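Local structure of cyclomaltodextrin glucanotransferase (Caldanaerobacter subterraneus, 6WNU) at residues W121-K126 and A176-G181; Y292-A297 and N334-N339; I418-R423 and K482-G487. The protein belongs to the alpha-amylase family of enzymes, in which a catalytic TIM barrel is joined to a C-terminal domain of antiparallel beta sheet. All coordinates share one frame; numbering follows the deposited sequence.

The three contacts show how a TIM barrel is held together and tied to its additions. Contact 1 joins two excursions that leave the barrel after strands 93-96 and 151-156; the side chain of its Arg123 is about 5 Å from a calcium ion, and that of Tyr178 lies about 3 Å from a bound di(hydroxyethyl)ether. Contact 2 belongs to the barrel's outer helical layer, and contact 3 attaches a barrel helix to the C-terminal beta domain. No two touch. The centres of contacts 1 and 2 are about 33 Å apart. Those of contacts 2 and 3 are about 31 Å apart. Contacts 1 and 3, with centres about 45 Å apart, sit on opposite sides of the chain's centre.

Contact 1: W121-K126 and A176-G181; sequences WARDFK and ALYDDG
Two torsions set up this contact: Asp124 carries its CG anti to the backbone N (chi1 -167°), which sends the carboxylate to the turn at Asp180 and Gly181, and a bend at chi3 of Arg123 (-65°) lays the guanidinium over a face of the Tyr178 ring. The carboxylate works with both oxygens. OD1 of Asp124 accepts from Asp180 N at 3.0 Å on its syn side, while OD2 takes Gly181 N at 2.8 Å, nearly along the C-O axis. On its anti side the same OD1 receives Lys126 N at 3.0 Å, closing an Asx turn within its own segment. Arg123 and Tyr178 stack with planes 22° apart and centres 3.9 Å apart, a cation-pi pair whose arginine is also tethered through NE to Glu173. At the base of the same pair, Tyr178 N donates to Arg123 O at 2.8 Å, with that oxygen at the edge of the tyrosine ring. Farther along, the chain of Lys126 bends at chi2 and chi4, and its NZ meets Asp179 OD1 at 2.8 Å in a salt bridge. Phe125 offers the edge of its ring to a methyl of Leu177, CD1 to CD1 at 3.9 Å, and a water bridges Ala122 O and Ala176 O. Strands 177-179 and 182-185 form a hairpin, and Asp180 and Gly181, both with positive phi, make its turn; the hairpin is consistent with domain B of this family. Three backbone N-H groups converge on one buried carboxylate; they fix its rotation and would probably stabilise its negative charge, so that Asp124 holds a loop and a hairpin turn together.

Contact 2: Y292-A297 and N334-N339; sequences YNIQFA and NKDYEN
Ile294 overlaps one face of the Tyr337 ring, its CG1 standing 4.3 Å from the ring centroid and 21° off the normal, displaced toward the rim: a CH-pi contact. The CG2 branch of this isoleucine lies 3.3 Å from the backbone O of Asp336, while the CG1 branch continues to CD1, 4.0 Å from Asp336 CB; the carboxylate of that aspartate is engaged through OD2 with the hydroxyl of Tyr290. At the ring's edge, Ala297 brings its methyl alongside, CB to Tyr337 CD1 at 3.8 Å, one turn farther along the same helix. The polar end of the tyrosine is handled by Asn293. With CG anti to the backbone N (chi1 171°), this side chain presents OD1 near the plane of the ring, and Tyr337 OH donates to Asn293 OD1 across a short 2.6 Å. The hydroxyl nevertheless sits above the amide's carbonyl plane, 46° out of it. A water accepts from Asn293 ND2 at 3.0 Å and makes a weak bond to the tyrosine hydroxyl. One aromatic side chain is thus met over a face, along an edge and at its hydroxyl by three residues of a single helix. Tyr337 is the first residue to leave helical geometry after helix 323-336, and nearby Glu338 N bonds to Asn298 OD1. Asn293, Ala297 and Tyr337 all touch Val304 of strand 303-304, so the end of one helix is packed against helix 290-299 over a barrel strand, the layered construction of a TIM barrel, with helices outside parallel strands.

Contact 3: I418-R423 and K482-G487; sequences IKELSR and KDYLKG
The closest apolar contact is between Leu421 and Leu485, whose side chains cross at about a right angle with their CD2 methyls 3.6 Å apart. Leu421 CD2 also approaches Tyr484 CE2, at 4.3 Å, and the leucine packs as well on Ala370 and Met373 of helix 362-373; Leu485 and Tyr484 rest on Val517. The polar approach belongs to Tyr484. Its CG is anti to the backbone N (chi1 172°), which extends the ring to the helix so that OH lies 3.1 Å from the backbone O of Glu420, an oxygen near the ring plane. The same hydroxyl lies 3.3 Å from Arg423 CB, close beside the helix. A charge pair lies within the helix: Arg423 NE and Glu420 OE1, a weak salt bridge at 3.4 Å. Hydrogen bonds from the backbone to Asp483 shape the opposing loop: Asp483 OD1, approached from above the carboxylate plane, accepts from Leu485 N at 3.0 Å, which makes an Asx turn, OD2 accepts from Gly487 N at 2.7 Å, and OD1 is further bonded to Val517 N. These bonds brace a type I turn from Asp483 to Lys486, which holds Tyr484 and Leu485 at its two central positions. Helix 413-427 is thereby joined to a turn of the C-terminal antiparallel beta domain, the junction between barrel and sheet domain found in the alpha-amylase family.

Contact 1: W121-K126 and A176-G181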
loop_
_atom_site.group_PDB
_atom_site.type_symbol
_atom_site.label_atom_id
_atom_site.label_comp_id
_atom_site.label_asym_id
_atom_site.label_seq_id
_atom_site.Cartn_x
_atom_site.Cartn_y
_atom_site.Cartn_z
ATOM N N TRP A 121 -4.758 -7.499 14.838
ATOM C CA TRP A 121 -4.683 -8.134 16.157
ATOM C C TRP A 121 -5.254 -9.551 16.042
ATOM O O TRP A 121 -6.356 -9.830 16.510
ATOM C CB TRP A 121 -5.410 -7.301 17.198
ATOM C CG TRP A 121 -4.851 -5.929 17.419
ATOM C CD1 TRP A 121 -3.660 -5.436 16.958
ATOM C CD2 TRP A 121 -5.476 -4.855 18.132
ATOM N NE1 TRP A 121 -3.509 -4.128 17.348
ATOM C CE2 TRP A 121 -4.610 -3.749 18.067
ATOM C CE3 TRP A 121 -6.693 -4.716 18.807
ATOM C CZ2 TRP A 121 -4.917 -2.530 18.658
ATOM C CZ3 TRP A 121 -6.990 -3.508 19.398
ATOM C CH2 TRP A 121 -6.110 -2.432 19.322
ATOM N N ALA A 122 -4.484 -10.442 15.422
ATOM C CA ALA A 122 -4.937 -11.802 15.157
ATOM C C ALA A 122 -5.121 -12.606 16.441
ATOM O O ALA A 122 -4.316 -12.509 17.379
ATOM C CB ALA A 122 -3.933 -12.524 14.254
ATOM N N ARG A 123 -6.204 -13.399 16.480
ATOM C CA ARG A 123 -6.316 -14.509 17.423
ATOM C C ARG A 123 -6.139 -15.878 16.781
ATOM O O ARG A 123 -5.720 -16.816 17.477
ATOM C CB ARG A 123 -7.665 -14.465 18.156
ATOM C CG ARG A 123 -8.755 -15.313 17.505
ATOM C CD ARG A 123 -10.153 -14.999 18.035
ATOM N NE ARG A 123 -10.398 -15.306 19.446
ATOM C CZ ARG A 123 -10.833 -16.486 19.894
ATOM N NH1 ARG A 123 -11.022 -17.481 19.052
ATOM N NH2 ARG A 123 -11.064 -16.673 21.190
ATOM N N ASP A 124 -6.406 -16.022 15.484
ATOM C CA ASP A 124 -6.410 -17.337 14.839
ATOM C C ASP A 124 -6.103 -17.127 13.365
ATOM O O ASP A 124 -6.943 -16.602 12.630
ATOM C CB ASP A 124 -7.762 -18.038 15.023
ATOM C CG ASP A 124 -7.734 -19.516 14.654
ATOM O OD1 ASP A 124 -6.930 -19.936 13.799
ATOM O OD2 ASP A 124 -8.556 -20.278 15.214
ATOM N N PHE A 125 -4.914 -17.538 12.931
ATOM C CA PHE A 125 -4.510 -17.306 11.550
ATOM C C PHE A 125 -5.131 -18.295 10.582
ATOM O O PHE A 125 -4.953 -18.139 9.373
ATOM C CB PHE A 125 -2.977 -17.356 11.420
ATOM C CG PHE A 125 -2.254 -16.191 12.073
ATOM C CD1 PHE A 125 -2.095 -16.130 13.449
ATOM C CD2 PHE A 125 -1.716 -15.165 11.297
ATOM C CE1 PHE A 125 -1.421 -15.064 14.041
ATOM C CE2 PHE A 125 -1.039 -14.094 11.880
ATOM C CZ PHE A 125 -0.884 -14.037 13.241
ATOM N N LYS A 126 -5.849 -19.314 11.080
ATOM C CA LYS A 126 -6.477 -20.315 10.228
ATOM C C LYS A 126 -7.952 -20.047 9.961
ATOM O O LYS A 126 -8.592 -20.843 9.265
ATOM C CB LYS A 126 -6.348 -21.716 10.845
ATOM C CG LYS A 126 -4.961 -22.104 11.302
ATOM C CD LYS A 126 -4.087 -22.533 10.156
ATOM C CE LYS A 126 -2.775 -23.121 10.680
ATOM N NZ LYS A 126 -2.965 -24.507 11.226
ATOM N N ALA A 176 -3.849 -14.261 23.065
ATOM C CA ALA A 176 -4.072 -15.676 22.782
ATOM C C ALA A 176 -3.828 -16.014 21.318
ATOM O O ALA A 176 -4.217 -15.266 20.422
ATOM C CB ALA A 176 -5.509 -16.063 23.152
ATOM N N LEU A 177 -3.188 -17.160 21.085
ATOM C CA LEU A 177 -3.049 -17.743 19.759
ATOM C C LEU A 177 -3.888 -19.011 19.686
ATOM O O LEU A 177 -3.793 -19.874 20.568
ATOM C CB LEU A 177 -1.587 -18.058 19.437
ATOM C CG LEU A 177 -1.348 -18.678 18.065
ATOM C CD1 LEU A 177 -1.677 -17.675 16.958
ATOM C CD2 LEU A 177 0.091 -19.152 17.930
ATOM N N TYR A 178 -4.707 -19.113 18.635
ATOM C CA TYR A 178 -5.539 -20.270 18.354
ATOM C C TYR A 178 -5.118 -20.905 17.039
ATOM O O TYR A 178 -4.650 -20.225 16.123
ATOM C CB TYR A 178 -7.027 -19.883 18.271
ATOM C CG TYR A 178 -7.666 -19.564 19.593
ATOM C CD1 TYR A 178 -7.517 -18.319 20.175
ATOM C CD2 TYR A 178 -8.443 -20.509 20.250
ATOM C CE1 TYR A 178 -8.110 -18.023 21.373
ATOM C CE2 TYR A 178 -9.040 -20.225 21.431
ATOM C CZ TYR A 178 -8.870 -18.988 22.002
ATOM O OH TYR A 178 -9.468 -18.695 23.195
ATOM N N ASP A 179 -5.297 -22.219 16.946
ATOM C CA ASP A 179 -5.025 -22.999 15.741
ATOM C C ASP A 179 -6.348 -23.606 15.279
ATOM O O ASP A 179 -6.726 -24.702 15.702
ATOM C CB ASP A 179 -3.959 -24.076 16.017
ATOM C CG ASP A 179 -3.580 -24.877 14.776
ATOM O OD1 ASP A 179 -4.182 -24.680 13.698
ATOM O OD2 ASP A 179 -2.664 -25.721 14.885
ATOM N N ASP A 180 -7.050 -22.892 14.401
ATOM C CA ASP A 180 -8.338 -23.345 13.868
ATOM C C ASP A 180 -9.295 -23.697 15.002
ATOM O O ASP A 180 -9.970 -24.730 14.983
ATOM C CB ASP A 180 -8.162 -24.536 12.921
ATOM C CG ASP A 180 -9.442 -24.873 12.160
ATOM O OD1 ASP A 180 -10.415 -24.092 12.239
ATOM O OD2 ASP A 180 -9.483 -25.923 11.487
ATOM N N GLY A 181 -9.334 -22.829 16.009
ATOM C CA GLY A 181 -10.203 -23.004 17.152
ATOM C C GLY A 181 -9.548 -23.659 18.347
ATOM O O GLY A 181 -10.123 -23.622 19.439
HETATM O O HOH W 1 -4.958 -12.729 20.022
HETATM O O HOH W 2 -10.799 -22.875 9.142
#

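Contact 2: Y292-A297 and N334-N339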
loop_
_atom_site.group_PDB
_atom_site.type_symbol
_atom_site.label_atom_id
_atom_site.label_comp_id
_atom_site.label_asym_id
_atom_site.label_seq_id
_atom_site.Cartn_x
_atom_site.Cartn_y
_atom_site.Cartn_z
ATOM N N TYR A 292 19.309 -1.816 6.083
ATOM C CA TYR A 292 18.700 -3.128 6.307
ATOM C C TYR A 292 17.436 -3.303 5.471
ATOM O O TYR A 292 17.133 -4.411 5.017
ATOM C CB TYR A 292 18.379 -3.312 7.789
ATOM C CG TYR A 292 19.597 -3.442 8.673
ATOM C CD1 TYR A 292 20.340 -4.617 8.695
ATOM C CD2 TYR A 292 19.996 -2.396 9.493
ATOM C CE1 TYR A 292 21.450 -4.742 9.502
ATOM C CE2 TYR A 292 21.101 -2.508 10.303
ATOM C CZ TYR A 292 21.830 -3.685 10.304
ATOM O OH TYR A 292 22.940 -3.797 11.116
ATOM N N ASN A 293 16.688 -2.214 5.291
ATOM C CA ASN A 293 15.571 -2.189 4.351
ATOM C C ASN A 293 16.023 -2.606 2.956
ATOM O O ASN A 293 15.429 -3.493 2.327
ATOM C CB ASN A 293 14.981 -0.776 4.353
ATOM C CG ASN A 293 13.959 -0.549 3.266
ATOM O OD1 ASN A 293 14.221 -0.751 2.080
ATOM N ND2 ASN A 293 12.778 -0.118 3.671
ATOM N N ILE A 294 17.070 -1.955 2.451
ATOM C CA ILE A 294 17.618 -2.321 1.151
ATOM C C ILE A 294 18.023 -3.784 1.150
ATOM O O ILE A 294 17.686 -4.543 0.236
ATOM C CB ILE A 294 18.809 -1.410 0.810
ATOM C CG1 ILE A 294 18.340 0.046 0.689
ATOM C CG2 ILE A 294 19.486 -1.888 -0.452
ATOM C CD1 ILE A 294 19.442 1.051 0.833
ATOM N N GLN A 295 18.765 -4.197 2.181
ATOM C CA GLN A 295 19.160 -5.594 2.291
ATOM C C GLN A 295 17.942 -6.509 2.306
ATOM O O GLN A 295 17.919 -7.538 1.617
ATOM C CB GLN A 295 20.009 -5.798 3.542
ATOM C CG GLN A 295 20.574 -7.180 3.644
ATOM C CD GLN A 295 21.486 -7.334 4.832
ATOM O OE1 GLN A 295 21.644 -6.410 5.639
ATOM N NE2 GLN A 295 22.096 -8.506 4.953
ATOM N N PHE A 296 16.904 -6.134 3.066
ATOM C CA PHE A 296 15.661 -6.910 3.085
ATOM C C PHE A 296 15.101 -7.085 1.677
ATOM O O PHE A 296 14.826 -8.209 1.243
ATOM C CB PHE A 296 14.642 -6.222 4.006
ATOM C CG PHE A 296 13.280 -6.901 4.055
ATOM C CD1 PHE A 296 12.340 -6.683 3.052
ATOM C CD2 PHE A 296 12.936 -7.734 5.121
ATOM C CE1 PHE A 296 11.089 -7.312 3.087
ATOM C CE2 PHE A 296 11.694 -8.358 5.163
ATOM C CZ PHE A 296 10.768 -8.143 4.143
ATOM N N ALA A 297 14.925 -5.972 0.946
ATOM C CA ALA A 297 14.305 -6.027 -0.380
ATOM C C ALA A 297 15.156 -6.780 -1.383
ATOM O O ALA A 297 14.618 -7.396 -2.310
ATOM C CB ALA A 297 14.041 -4.612 -0.911
ATOM N N ASN A 334 16.744 4.276 -7.274
ATOM C CA ASN A 334 16.989 3.479 -8.476
ATOM C C ASN A 334 18.385 2.872 -8.499
ATOM O O ASN A 334 18.612 1.890 -9.211
ATOM C CB ASN A 334 16.755 4.328 -9.725
ATOM C CG ASN A 334 15.282 4.605 -9.956
ATOM O OD1 ASN A 334 14.424 3.945 -9.358
ATOM N ND2 ASN A 334 14.974 5.574 -10.816
ATOM N N LYS A 335 19.313 3.411 -7.719
ATOM C CA LYS A 335 20.615 2.782 -7.559
ATOM C C LYS A 335 20.704 1.942 -6.294
ATOM O O LYS A 335 21.378 0.908 -6.292
ATOM C CB LYS A 335 21.719 3.849 -7.541
ATOM C CG LYS A 335 23.138 3.301 -7.536
ATOM C CD LYS A 335 24.106 4.291 -6.892
ATOM C CE LYS A 335 25.552 3.871 -7.120
ATOM N NZ LYS A 335 25.815 2.475 -6.666
ATOM N N ASP A 336 20.016 2.354 -5.226
ATOM C CA ASP A 336 20.179 1.687 -3.939
ATOM C C ASP A 336 19.581 0.285 -3.948
ATOM O O ASP A 336 20.174 -0.649 -3.396
ATOM C CB ASP A 336 19.562 2.539 -2.834
ATOM C CG ASP A 336 20.334 3.810 -2.593
ATOM O OD1 ASP A 336 21.511 3.853 -3.002
ATOM O OD2 ASP A 336 19.774 4.764 -1.998
ATOM N N TYR A 337 18.416 0.112 -4.569
ATOM C CA TYR A 337 17.766 -1.190 -4.648
ATOM C C TYR A 337 18.229 -1.932 -5.897
ATOM O O TYR A 337 18.430 -1.326 -6.949
ATOM C CB TYR A 337 16.238 -1.030 -4.656
ATOM C CG TYR A 337 15.675 -0.462 -3.363
ATOM C CD1 TYR A 337 15.341 -1.293 -2.302
ATOM C CD2 TYR A 337 15.488 0.903 -3.205
ATOM C CE1 TYR A 337 14.833 -0.776 -1.115
ATOM C CE2 TYR A 337 14.968 1.430 -2.027
ATOM C CZ TYR A 337 14.640 0.585 -0.982
ATOM O OH TYR A 337 14.135 1.113 0.199
ATOM N N GLU A 338 18.402 -3.253 -5.767
ATOM C CA GLU A 338 18.825 -4.069 -6.902
ATOM C C GLU A 338 17.742 -4.151 -7.967
ATOM O O GLU A 338 18.043 -4.159 -9.162
ATOM C CB GLU A 338 19.199 -5.484 -6.452
ATOM C CG GLU A 338 20.488 -5.598 -5.645
ATOM C CD GLU A 338 20.779 -7.032 -5.205
ATOM O OE1 GLU A 338 19.896 -7.905 -5.359
ATOM O OE2 GLU A 338 21.899 -7.286 -4.704
ATOM N N ASN A 339 16.480 -4.244 -7.559
ATOM C CA ASN A 339 15.365 -4.349 -8.495
ATOM C C ASN A 339 14.332 -3.293 -8.125
ATOM O O ASN A 339 13.334 -3.577 -7.446
ATOM C CB ASN A 339 14.773 -5.756 -8.502
ATOM C CG ASN A 339 14.172 -6.116 -9.852
ATOM O OD1 ASN A 339 13.392 -5.345 -10.425
ATOM N ND2 ASN A 339 14.557 -7.271 -10.382
HETATM O O HOH W 3 11.031 1.437 1.781
#

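Contact 3: I418-R423 and K482-G487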
loop_
_atom_site.group_PDB
_atom_site.type_symbol
_atom_site.label_atom_id
_atom_site.label_comp_id
_atom_site.label_asym_id
_atom_site.label_seq_id
_atom_site.Cartn_x
_atom_site.Cartn_y
_atom_site.Cartn_z
ATOM N N ILE A 418 -7.172 8.013 -12.390
ATOM C CA ILE A 418 -6.634 6.712 -12.001
ATOM C C ILE A 418 -7.003 5.648 -13.033
ATOM O O ILE A 418 -6.263 4.679 -13.245
ATOM C CB ILE A 418 -7.130 6.353 -10.585
ATOM C CG1 ILE A 418 -6.542 7.343 -9.561
ATOM C CG2 ILE A 418 -6.763 4.910 -10.223
ATOM C CD1 ILE A 418 -7.236 7.341 -8.225
ATOM N N LYS A 419 -8.136 5.823 -13.703
ATOM C CA LYS A 419 -8.558 4.865 -14.714
ATOM C C LYS A 419 -7.677 4.939 -15.959
ATOM O O LYS A 419 -7.364 3.906 -16.561
ATOM C CB LYS A 419 -10.033 5.117 -15.033
ATOM C CG LYS A 419 -10.500 4.715 -16.402
ATOM C CD LYS A 419 -12.011 4.945 -16.536
ATOM C CE LYS A 419 -12.354 6.387 -16.885
ATOM N NZ LYS A 419 -13.829 6.574 -17.089
ATOM N N GLU A 420 -7.220 6.141 -16.339
ATOM C CA GLU A 420 -6.589 6.283 -17.649
ATOM C C GLU A 420 -5.126 5.876 -17.631
ATOM O O GLU A 420 -4.656 5.224 -18.569
ATOM C CB GLU A 420 -6.732 7.723 -18.164
ATOM C CG GLU A 420 -8.184 8.154 -18.431
ATOM C CD GLU A 420 -8.805 7.444 -19.640
ATOM O OE1 GLU A 420 -8.052 6.826 -20.432
ATOM O OE2 GLU A 420 -10.050 7.506 -19.800
ATOM N N LEU A 421 -4.382 6.242 -16.583
ATOM C CA LEU A 421 -2.946 5.990 -16.609
ATOM C C LEU A 421 -2.636 4.502 -16.539
ATOM O O LEU A 421 -1.636 4.054 -17.112
ATOM C CB LEU A 421 -2.248 6.755 -15.482
ATOM C CG LEU A 421 -2.242 8.270 -15.777
ATOM C CD1 LEU A 421 -1.568 9.054 -14.677
ATOM C CD2 LEU A 421 -1.564 8.568 -17.114
ATOM N N SER A 422 -3.499 3.718 -15.886
ATOM C CA SER A 422 -3.305 2.271 -15.891
ATOM C C SER A 422 -3.403 1.696 -17.298
ATOM O O SER A 422 -2.739 0.693 -17.606
ATOM C CB SER A 422 -4.335 1.634 -14.976
ATOM O OG SER A 422 -4.588 2.529 -13.902
ATOM N N ARG A 423 -4.221 2.313 -18.159
ATOM C CA ARG A 423 -4.326 1.841 -19.536
ATOM C C ARG A 423 -2.981 1.921 -20.231
ATOM O O ARG A 423 -2.620 1.032 -21.012
ATOM C CB ARG A 423 -5.347 2.657 -20.318
ATOM C CG ARG A 423 -6.763 2.544 -19.851
ATOM C CD ARG A 423 -7.700 2.934 -20.977
ATOM N NE ARG A 423 -8.939 3.530 -20.490
ATOM C CZ ARG A 423 -9.930 2.844 -19.928
ATOM N NH1 ARG A 423 -9.827 1.527 -19.769
ATOM N NH2 ARG A 423 -11.025 3.478 -19.522
ATOM N N LYS A 482 0.139 14.726 -28.971
ATOM C CA LYS A 482 -1.024 15.107 -28.186
ATOM C C LYS A 482 -0.889 14.572 -26.757
ATOM O O LYS A 482 -0.307 13.512 -26.526
ATOM C CB LYS A 482 -2.305 14.561 -28.829
ATOM C CG LYS A 482 -2.658 15.135 -30.209
ATOM C CD LYS A 482 -3.940 15.991 -30.163
ATOM C CE LYS A 482 -3.729 17.242 -29.300
ATOM N NZ LYS A 482 -4.764 18.313 -29.362
ATOM N N ASP A 483 -1.417 15.328 -25.793
ATOM C CA ASP A 483 -1.447 14.875 -24.403
ATOM C C ASP A 483 -2.240 13.577 -24.280
ATOM O O ASP A 483 -3.415 13.519 -24.654
ATOM C CB ASP A 483 -2.058 15.964 -23.511
ATOM C CG ASP A 483 -2.363 15.480 -22.095
ATOM O OD1 ASP A 483 -1.567 14.692 -21.525
ATOM O OD2 ASP A 483 -3.393 15.919 -21.540
ATOM N N TYR A 484 -1.587 12.535 -23.747
ATOM C CA TYR A 484 -2.266 11.254 -23.566
ATOM C C TYR A 484 -3.474 11.390 -22.658
ATOM O O TYR A 484 -4.466 10.669 -22.832
ATOM C CB TYR A 484 -1.295 10.204 -23.014
ATOM C CG TYR A 484 -1.983 8.915 -22.635
ATOM C CD1 TYR A 484 -2.258 7.940 -23.592
ATOM C CD2 TYR A 484 -2.396 8.683 -21.329
ATOM C CE1 TYR A 484 -2.908 6.765 -23.247
ATOM C CE2 TYR A 484 -3.043 7.526 -20.981
ATOM C CZ TYR A 484 -3.300 6.567 -21.940
ATOM O OH TYR A 484 -3.943 5.406 -21.584
ATOM N N LEU A 485 -3.428 12.327 -21.705
ATOM C CA LEU A 485 -4.537 12.543 -20.778
ATOM C C LEU A 485 -5.640 13.429 -21.344
ATOM O O LEU A 485 -6.616 13.683 -20.637
ATOM C CB LEU A 485 -4.013 13.155 -19.474
ATOM C CG LEU A 485 -3.135 12.243 -18.622
ATOM C CD1 LEU A 485 -2.505 13.047 -17.459
ATOM C CD2 LEU A 485 -3.977 11.070 -18.099
ATOM N N LYS A 486 -5.502 13.926 -22.579
ATOM C CA LYS A 486 -6.568 14.683 -23.250
ATOM C C LYS A 486 -6.964 15.931 -22.458
ATOM O O LYS A 486 -8.139 16.291 -22.382
ATOM C CB LYS A 486 -7.783 13.793 -23.502
ATOM C CG LYS A 486 -7.471 12.529 -24.311
ATOM C CD LYS A 486 -8.681 11.598 -24.328
ATOM C CE LYS A 486 -8.306 10.191 -24.772
ATOM N NZ LYS A 486 -7.698 10.206 -26.131
ATOM N N GLY A 487 -5.974 16.588 -21.850
ATOM C CA GLY A 487 -6.194 17.797 -21.079
ATOM C C GLY A 487 -6.935 17.621 -19.770
ATOM O O GLY A 487 -7.401 18.618 -19.206
#